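Local atomic coordinates of molybdopterin-guanine dinucleotide biosynthesis protein B (mobB) (Archaeoglobus fulgidus, PDB entry 2F1R), a protein that probably binds GTP through a P-loop NTPase fold and takes part in the biosynthesis of the molybdopterin-guanine dinucleotide cofactor. Residues Lys142-Arg145 with Glu150-Ala153. Sequence-based numbering, arbitrary orientation.
Sequences KWFR and ERIA
Phe-144 reaches from the short edge strand to helix 149-160 and packs against Ile-152 and Arg-151, which follow one another in the helix. The apolar part of the contact is made by Ile-152, whose CG1 lies 3.5 Å from Phe-144 CG and also touches Phe-144 CB. Its methyl CD1 comes to 3.7 Å from the carbonyl oxygen Arg-145 O.

Arg-151 meets the CD1-CE1 side of the same ring. Phe-144 CE1 sits off-centre over one face of the guanidinium, 3.5 Å from Arg-151 NH2, while Arg-151 NE lies in the ring plane at its edge. With the two planes 68° apart, this is no flat stack. A bend at chi3 (60°) turns the guanidinium across the CD1-CE1 edge, and a salt bridge from its NH1 to Glu-148 holds it there. Replacing Phe-144 by an alanine is likely to open a gap beside Ile-152 and leave the Arg-151 guanidinium without the ring over one face.

With no hydrogen bond between the segments, side-chain packing joins them. Strand 143-144 closes one side of the parallel sheet within this chain, its backbone bonded to Val-132 and Cys-134; with the helix after it, it forms the last strand-helix unit, consistent with a P-loop NTPase-type alpha/beta fold. Phe-144 also touches Ala-131, and through Ile-152 helix 149-160 packs beside helix 12-28, at Leu-18 and Met-22, and against Val-133 of strand 129-133.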
loop_
_atom_site.group_PDB
_atom_site.type_symbol
_atom_site.label_atom_id
_atom_site.label_comp_id
_atom_site.label_asym_id
_atom_site.label_seq_id
_atom_site.Cartn_x
_atom_site.Cartn_y
_atom_site.Cartn_z
ATOM N N LYS A 142 24.909 -23.202 -9.040
ATOM C CA LYS A 142 25.680 -22.031 -8.639
ATOM C C LYS A 142 25.561 -21.859 -7.109
ATOM O O LYS A 142 24.468 -21.937 -6.557
ATOM C CB LYS A 142 25.156 -20.801 -9.376
ATOM C CG LYS A 142 25.981 -19.581 -9.206
ATOM C CD LYS A 142 26.896 -19.355 -10.395
ATOM C CE LYS A 142 28.117 -18.491 -9.975
ATOM N NZ LYS A 142 27.917 -17.055 -10.240
ATOM N N TRP A 143 26.675 -21.636 -6.431
ATOM C CA TRP A 143 26.691 -21.742 -4.977
ATOM C C TRP A 143 27.399 -20.560 -4.352
ATOM O O TRP A 143 28.453 -20.171 -4.806
ATOM C CB TRP A 143 27.329 -23.081 -4.522
ATOM C CG TRP A 143 27.708 -23.080 -3.049
ATOM C CD1 TRP A 143 26.843 -22.979 -1.963
ATOM C CD2 TRP A 143 29.032 -23.167 -2.490
ATOM N NE1 TRP A 143 27.559 -22.976 -0.796
ATOM C CE2 TRP A 143 28.896 -23.100 -1.082
ATOM C CE3 TRP A 143 30.315 -23.281 -3.045
ATOM C CZ2 TRP A 143 30.002 -23.150 -0.206
ATOM C CZ3 TRP A 143 31.415 -23.321 -2.183
ATOM C CH2 TRP A 143 31.241 -23.264 -0.759
ATOM N N PHE A 144 26.796 -19.985 -3.322
ATOM C CA PHE A 144 27.397 -18.948 -2.493
ATOM C C PHE A 144 27.210 -19.354 -1.035
ATOM O O PHE A 144 26.278 -20.081 -0.690
ATOM C CB PHE A 144 26.671 -17.590 -2.709
ATOM C CG PHE A 144 26.700 -17.101 -4.134
ATOM C CD1 PHE A 144 27.831 -16.440 -4.648
ATOM C CD2 PHE A 144 25.631 -17.335 -4.968
ATOM C CE1 PHE A 144 27.887 -16.026 -5.986
ATOM C CE2 PHE A 144 25.675 -16.913 -6.286
ATOM C CZ PHE A 144 26.803 -16.266 -6.801
ATOM N N ARG A 145 28.104 -18.893 -0.192
ATOM C CA ARG A 145 27.909 -18.965 1.256
ATOM C C ARG A 145 27.005 -17.830 1.742
ATOM O O ARG A 145 26.903 -16.825 1.084
ATOM C CB ARG A 145 29.267 -18.897 1.959
ATOM C CG ARG A 145 30.216 -20.026 1.594
ATOM C CD ARG A 145 31.632 -19.762 2.065
ATOM N NE ARG A 145 31.712 -19.504 3.497
ATOM C CZ ARG A 145 32.808 -19.706 4.232
ATOM N NH1 ARG A 145 33.919 -20.205 3.660
ATOM N NH2 ARG A 145 32.796 -19.439 5.543
ATOM N N GLU A 150 27.609 -9.328 -1.186
ATOM C CA GLU A 150 28.015 -8.568 -2.374
ATOM C C GLU A 150 28.068 -9.425 -3.646
ATOM O O GLU A 150 27.713 -8.944 -4.758
ATOM C CB GLU A 150 29.367 -7.856 -2.157
ATOM C CG GLU A 150 29.315 -6.679 -1.170
ATOM C CD GLU A 150 29.774 -7.030 0.261
ATOM O OE1 GLU A 150 29.916 -6.092 1.093
ATOM O OE2 GLU A 150 29.991 -8.230 0.569
ATOM N N ARG A 151 28.496 -10.687 -3.494
ATOM C CA ARG A 151 28.612 -11.600 -4.627
ATOM C C ARG A 151 27.212 -12.022 -5.068
ATOM O O ARG A 151 26.964 -12.195 -6.266
ATOM C CB ARG A 151 29.449 -12.858 -4.284
ATOM C CG ARG A 151 30.997 -12.693 -4.270
ATOM C CD ARG A 151 31.727 -14.090 -4.237
ATOM N NE ARG A 151 31.398 -14.938 -5.415
ATOM C CZ ARG A 151 31.508 -16.271 -5.475
ATOM N NH1 ARG A 151 31.924 -16.953 -4.418
ATOM N NH2 ARG A 151 31.185 -16.923 -6.602
ATOM N N ILE A 152 26.308 -12.208 -4.110
ATOM C CA ILE A 152 24.941 -12.630 -4.438
ATOM C C ILE A 152 24.151 -11.487 -5.066
ATOM O O ILE A 152 23.423 -11.689 -6.053
ATOM C CB ILE A 152 24.204 -13.252 -3.224
ATOM C CG1 ILE A 152 25.008 -14.428 -2.639
ATOM C CG2 ILE A 152 22.764 -13.724 -3.627
ATOM C CD1 ILE A 152 24.722 -14.717 -1.113
ATOM N N ALA A 153 24.330 -10.288 -4.515
ATOM C CA ALA A 153 23.760 -9.068 -5.073
ATOM C C ALA A 153 24.231 -8.852 -6.511
ATOM O O ALA A 153 23.403 -8.636 -7.432
ATOM C CB ALA A 153 24.108 -7.883 -4.177
#